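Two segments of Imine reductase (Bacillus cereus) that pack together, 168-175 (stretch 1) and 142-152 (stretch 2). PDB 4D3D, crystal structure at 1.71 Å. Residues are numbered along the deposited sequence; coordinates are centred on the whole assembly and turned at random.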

ATOM      1  N   GLU B 168       1.201 -31.173  -4.501  1.00 26.36           N
ATOM      2  CA  GLU B 168      -0.217 -30.704  -4.505  1.00 27.23           C
ATOM      3  C   GLU B 168      -1.147 -31.420  -3.521  1.00 29.58           C
ATOM      4  O   GLU B 168      -2.280 -30.988  -3.289  1.00 32.06           O
ATOM      5  CB  GLU B 168      -0.751 -30.714  -5.951  1.00 29.28           C
ATOM      6  CG  GLU B 168      -0.186 -29.574  -6.759  1.00 27.15           C
ATOM      7  CD  GLU B 168      -0.602 -29.535  -8.210  1.00 32.66           C
ATOM      8  OE1 GLU B 168      -1.350 -30.398  -8.679  1.00 32.63           O
ATOM      9  OE2 GLU B 168      -0.147 -28.642  -8.915  1.00 28.03           O
ATOM     10  N   VAL B 169      -0.652 -32.466  -2.856  1.00 26.84           N
ATOM     11  CA  VAL B 169      -1.337 -32.968  -1.674  1.00 28.58           C
ATOM     12  C   VAL B 169      -1.329 -31.923  -0.537  1.00 26.89           C
ATOM     13  O   VAL B 169      -2.269 -31.817   0.257  1.00 29.11           O
ATOM     14  CB  VAL B 169      -0.652 -34.262  -1.191  1.00 28.64           C
ATOM     15  CG1 VAL B 169      -1.221 -34.723   0.135  1.00 31.00           C
ATOM     16  CG2 VAL B 169      -0.715 -35.313  -2.278  1.00 32.34           C
ATOM     17  N   LEU B 170      -0.278 -31.098  -0.481  1.00 26.36           N
ATOM     18  CA  LEU B 170      -0.152 -30.088   0.564  1.00 26.20           C
ATOM     19  C   LEU B 170      -0.972 -28.800   0.309  1.00 28.85           C
ATOM     20  O   LEU B 170      -1.613 -28.272   1.230  1.00 31.77           O
ATOM     21  CB  LEU B 170       1.335 -29.703   0.752  1.00 26.72           C
ATOM     22  CG  LEU B 170       2.245 -30.883   1.087  1.00 25.30           C
ATOM     23  CD1 LEU B 170       3.647 -30.342   1.258  1.00 26.52           C
ATOM     24  CD2 LEU B 170       1.781 -31.661   2.337  1.00 23.55           C
ATOM     25  N   THR B 171      -0.856 -28.263  -0.890  1.00 27.23           N
ATOM     26  CA  THR B 171      -1.513 -27.028  -1.327  1.00 25.28           C
ATOM     27  C   THR B 171      -1.606 -27.022  -2.857  1.00 25.68           C
ATOM     28  O   THR B 171      -0.952 -27.841  -3.528  1.00 28.08           O
ATOM     29  CB  THR B 171      -0.730 -25.711  -0.936  1.00 26.57           C
ATOM     30  OG1 THR B 171       0.428 -25.562  -1.780  1.00 27.09           O
ATOM     31  CG2 THR B 171      -0.283 -25.648   0.468  1.00 28.66           C
ATOM     32  N   SER B 172      -2.377 -26.082  -3.440  1.00 23.93           N
ATOM     33  CA  SER B 172      -2.276 -25.785  -4.859  1.00 24.40           C
ATOM     34  C   SER B 172      -0.907 -25.163  -5.170  1.00 22.66           C
ATOM     35  O   SER B 172      -0.258 -24.654  -4.278  1.00 26.19           O
ATOM     36  CB  SER B 172      -3.411 -24.874  -5.325  1.00 27.90           C
ATOM     37  OG  SER B 172      -4.610 -25.614  -5.164  1.00 28.77           O
ATOM     38  N   SER B 173      -0.458 -25.298  -6.392  1.00 23.99           N
ATOM     39  CA  SER B 173       0.871 -24.841  -6.768  1.00 24.62           C
ATOM     40  C   SER B 173       0.801 -23.646  -7.701  1.00 25.35           C
ATOM     41  O   SER B 173      -0.148 -23.473  -8.482  1.00 26.05           O
ATOM     42  CB  SER B 173       1.632 -25.965  -7.432  1.00 25.26           C
ATOM     43  OG  SER B 173       1.046 -26.308  -8.675  1.00 28.09           O
ATOM     44  N   ASP B 174       1.794 -22.775  -7.611  1.00 24.03           N
ATOM     45  CA  ASP B 174       1.967 -21.739  -8.579  1.00 22.47           C
ATOM     46  C   ASP B 174       3.394 -21.744  -9.014  1.00 21.78           C
ATOM     47  O   ASP B 174       4.244 -21.134  -8.408  1.00 20.84           O
ATOM     48  CB  ASP B 174       1.510 -20.387  -7.994  1.00 23.30           C
ATOM     49  CG  ASP B 174       1.642 -19.195  -8.999  1.00 24.36           C
ATOM     50  OD1 ASP B 174       2.101 -19.348 -10.141  1.00 23.83           O
ATOM     51  OD2 ASP B 174       1.316 -18.054  -8.569  1.00 25.72           O
ATOM     52  N   TYR B 175       3.689 -22.454 -10.106  1.00 23.72           N
ATOM     53  CA  TYR B 175       5.033 -22.541 -10.619  1.00 20.94           C
ATOM     54  C   TYR B 175       5.409 -21.244 -11.349  1.00 19.60           C
ATOM     55  O   TYR B 175       4.757 -20.858 -12.323  1.00 19.95           O
ATOM     56  CB  TYR B 175       5.189 -23.728 -11.612  1.00 22.38           C
ATOM     57  CG  TYR B 175       6.556 -23.838 -12.216  1.00 21.39           C
ATOM     58  CD1 TYR B 175       7.665 -24.350 -11.474  1.00 23.30           C
ATOM     59  CD2 TYR B 175       6.814 -23.396 -13.499  1.00 24.49           C
ATOM     60  CE1 TYR B 175       8.912 -24.464 -12.057  1.00 20.97           C
ATOM     61  CE2 TYR B 175       8.083 -23.449 -14.059  1.00 22.74           C
ATOM     62  CZ  TYR B 175       9.136 -23.997 -13.354  1.00 22.84           C
ATOM     63  OH  TYR B 175      10.364 -24.072 -13.981  1.00 24.13           O
TER
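Stretch 2, residues 142-152: SGIGKSESYTY

Stretch 2 reaches stretch 1 through two successive turns and then runs beside it as a strand. A type II turn from Gly143 to Lys146 and a type I turn from Lys146 to Ser149 lead into the strand, which lies parallel to that of stretch 1; the N-to-C directions of the two strands differ by 38° and their axes approach to 4.4 Å. The CA pairings fix the register: Ser172 CA lies 4.7 Å from Tyr150 CA, Ser173 CA 5.2 Å from Thr151 CA and Asp174 CA 4.8 Å from Tyr152 CA.

Ser172 has the largest covered area, 83 Å², and its backbone is bonded at both ends. Its N donates to Ser149 O at 2.8 Å, with a bent N-H...O angle of 134°, while its O accepts from Thr151 N at 3.1 Å and 156°. These bonds reach the residues before and after its partner Tyr150, as expected of a parallel pair. The m rotamer places Ser172 OG 2.7 Å from Ser147 O, to which it donates, tying the strand to the turn. Ser172 CB lies 3.5 Å from the centroid of the Tyr150 ring and 17° off its normal, a CH-pi contact over the face.

Thr171, covered by 80 Å², points to the sheet face shared by Ser173 and Thr151. Its OG1 accepts from Thr151 OG1 at 2.9 Å and itself donates to Ser172 O at 2.7 Å, while its CG2 lies 3.9 Å from Ile144 CD1.

Asp174, covered by 75 Å², extends the ladder: its N donates to Thr151 O at 2.9 Å and 152°. Its OD2 lies 3.7 Å from Tyr152 CE1, at the ring edge.

At the other end, Gly145 N donates to Leu170 O at 2.7 Å and a nearly straight 170°. Gly145 has a phi of 97°, where a CB would jam against the preceding carbonyl oxygen.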

ATOM      1  N   SER B 142      -2.120 -24.269   9.448  1.00 36.59           N
ATOM      2  CA  SER B 142      -3.555 -24.604   9.330  1.00 36.97           C
ATOM      3  C   SER B 142      -4.089 -24.637   7.896  1.00 38.08           C
ATOM      4  O   SER B 142      -5.081 -25.298   7.632  1.00 35.05           O
ATOM      5  CB  SER B 142      -4.400 -23.599  10.139  1.00 42.44           C
ATOM      6  OG  SER B 142      -4.306 -22.267   9.612  1.00 43.07           O
ATOM      7  N   GLY B 143      -3.415 -23.970   6.955  1.00 36.31           N
ATOM      8  CA  GLY B 143      -3.795 -24.011   5.542  1.00 32.85           C
ATOM      9  C   GLY B 143      -3.279 -25.214   4.750  1.00 32.08           C
ATOM     10  O   GLY B 143      -3.688 -25.436   3.616  1.00 33.01           O
ATOM     11  N   ILE B 144      -2.388 -26.014   5.340  1.00 34.26           N
ATOM     12  CA  ILE B 144      -1.881 -27.232   4.672  1.00 29.11           C
ATOM     13  C   ILE B 144      -2.989 -28.287   4.556  1.00 27.55           C
ATOM     14  O   ILE B 144      -3.779 -28.517   5.494  1.00 27.34           O
ATOM     15  CB  ILE B 144      -0.647 -27.800   5.399  1.00 30.81           C
ATOM     16  CG1 ILE B 144       0.472 -26.742   5.502  1.00 33.24           C
ATOM     17  CG2 ILE B 144      -0.159 -29.067   4.706  1.00 28.71           C
ATOM     18  CD1 ILE B 144       0.990 -26.198   4.165  1.00 35.47           C
ATOM     19  N   GLY B 145      -3.142 -28.835   3.369  1.00 27.96           N
ATOM     20  CA  GLY B 145      -4.220 -29.771   3.061  1.00 33.87           C
ATOM     21  C   GLY B 145      -5.442 -29.138   2.388  1.00 37.27           C
ATOM     22  O   GLY B 145      -6.390 -29.851   2.045  1.00 37.81           O
ATOM     23  N   LYS B 146      -5.412 -27.832   2.188  1.00 36.51           N
ATOM     24  CA  LYS B 146      -6.568 -27.124   1.585  1.00 37.87           C
ATOM     25  C   LYS B 146      -6.247 -26.610   0.176  1.00 38.24           C
ATOM     26  O   LYS B 146      -5.202 -25.976  -0.034  1.00 34.94           O
ATOM     27  CB  LYS B 146      -6.962 -25.988   2.487  1.00 38.74           C
ATOM     28  CG  LYS B 146      -7.362 -26.444   3.864  1.00 42.39           C
ATOM     29  CD  LYS B 146      -7.696 -25.268   4.737  1.00 46.32           C
ATOM     30  CE  LYS B 146      -8.118 -25.730   6.126  1.00 48.28           C
ATOM     31  NZ  LYS B 146      -7.889 -24.601   7.059  1.00 52.60           N
ATOM     32  N   SER B 147      -7.116 -26.869  -0.800  1.00 36.87           N
ATOM     33  CA  SER B 147      -6.830 -26.541  -2.187  1.00 41.40           C
ATOM     34  C   SER B 147      -6.874 -25.032  -2.406  1.00 38.85           C
ATOM     35  O   SER B 147      -6.268 -24.563  -3.353  1.00 40.02           O
ATOM     36  CB  SER B 147      -7.813 -27.251  -3.124  1.00 43.39           C
ATOM     37  OG  SER B 147      -9.125 -26.829  -2.747  1.00 43.33           O
ATOM     38  N   GLU B 148      -7.553 -24.270  -1.545  1.00 39.30           N
ATOM     39  CA  GLU B 148      -7.559 -22.768  -1.677  1.00 40.86           C
ATOM     40  C   GLU B 148      -6.181 -22.205  -1.298  1.00 38.37           C
ATOM     41  O   GLU B 148      -5.916 -21.022  -1.510  1.00 35.16           O
ATOM     42  CB  GLU B 148      -8.575 -22.030  -0.755  1.00 44.38           C
ATOM     43  CG  GLU B 148      -9.899 -22.730  -0.516  1.00 51.98           C
ATOM     44  CD  GLU B 148      -9.814 -23.817   0.561  1.00 57.52           C
ATOM     45  OE1 GLU B 148      -9.720 -23.527   1.792  1.00 53.85           O
ATOM     46  OE2 GLU B 148      -9.806 -24.997   0.145  1.00 55.99           O
ATOM     47  N   SER B 149      -5.339 -23.023  -0.640  1.00 36.29           N
ATOM     48  CA  SER B 149      -4.001 -22.560  -0.251  1.00 30.47           C
ATOM     49  C   SER B 149      -3.052 -22.693  -1.457  1.00 25.81           C
ATOM     50  O   SER B 149      -3.155 -23.647  -2.215  1.00 28.93           O
ATOM     51  CB  SER B 149      -3.443 -23.393   0.907  1.00 34.45           C
ATOM     52  OG  SER B 149      -4.204 -23.290   2.114  1.00 35.41           O
ATOM     53  N   TYR B 150      -2.150 -21.750  -1.604  1.00 29.90           N
ATOM     54  CA  TYR B 150      -1.152 -21.791  -2.690  1.00 27.33           C
ATOM     55  C   TYR B 150       0.272 -21.716  -2.133  1.00 26.24           C
ATOM     56  O   TYR B 150       0.549 -21.053  -1.119  1.00 26.07           O
ATOM     57  CB  TYR B 150      -1.386 -20.662  -3.721  1.00 29.82           C
ATOM     58  CG  TYR B 150      -2.475 -20.999  -4.716  1.00 31.57           C
ATOM     59  CD1 TYR B 150      -3.815 -20.845  -4.363  1.00 34.09           C
ATOM     60  CD2 TYR B 150      -2.160 -21.505  -5.991  1.00 33.87           C
ATOM     61  CE1 TYR B 150      -4.825 -21.190  -5.247  1.00 37.22           C
ATOM     62  CE2 TYR B 150      -3.170 -21.844  -6.896  1.00 38.01           C
ATOM     63  CZ  TYR B 150      -4.493 -21.671  -6.506  1.00 37.70           C
ATOM     64  OH  TYR B 150      -5.493 -22.013  -7.363  1.00 38.39           O
ATOM     65  N   THR B 151       1.179 -22.388  -2.817  1.00 24.47           N
ATOM     66  CA  THR B 151       2.642 -22.235  -2.602  1.00 23.37           C
ATOM     67  C   THR B 151       3.315 -21.880  -3.922  1.00 22.41           C
ATOM     68  O   THR B 151       3.005 -22.454  -5.010  1.00 19.11           O
ATOM     69  CB  THR B 151       3.175 -23.573  -2.110  1.00 24.45           C
ATOM     70  OG1 THR B 151       2.554 -23.894  -0.846  1.00 24.12           O
ATOM     71  CG2 THR B 151       4.684 -23.584  -1.957  1.00 22.47           C
ATOM     72  N   TYR B 152       4.185 -20.879  -3.923  1.00 21.95           N
ATOM     73  CA  TYR B 152       4.989 -20.555  -5.101  1.00 21.60           C
ATOM     74  C   TYR B 152       6.109 -21.578  -5.256  1.00 20.56           C
ATOM     75  O   TYR B 152       6.746 -21.903  -4.288  1.00 21.66           O
ATOM     76  CB  TYR B 152       5.699 -19.208  -4.923  1.00 24.99           C
ATOM     77  CG  TYR B 152       4.806 -17.987  -4.805  1.00 24.87           C
ATOM     78  CD1 TYR B 152       3.970 -17.649  -5.831  1.00 28.81           C
ATOM     79  CD2 TYR B 152       4.841 -17.176  -3.701  1.00 24.23           C
ATOM     80  CE1 TYR B 152       3.149 -16.529  -5.754  1.00 31.96           C
ATOM     81  CE2 TYR B 152       4.009 -16.043  -3.623  1.00 28.34           C
ATOM     82  CZ  TYR B 152       3.135 -15.773  -4.642  1.00 29.18           C
ATOM     83  OH  TYR B 152       2.272 -14.644  -4.652  1.00 30.48           O
TER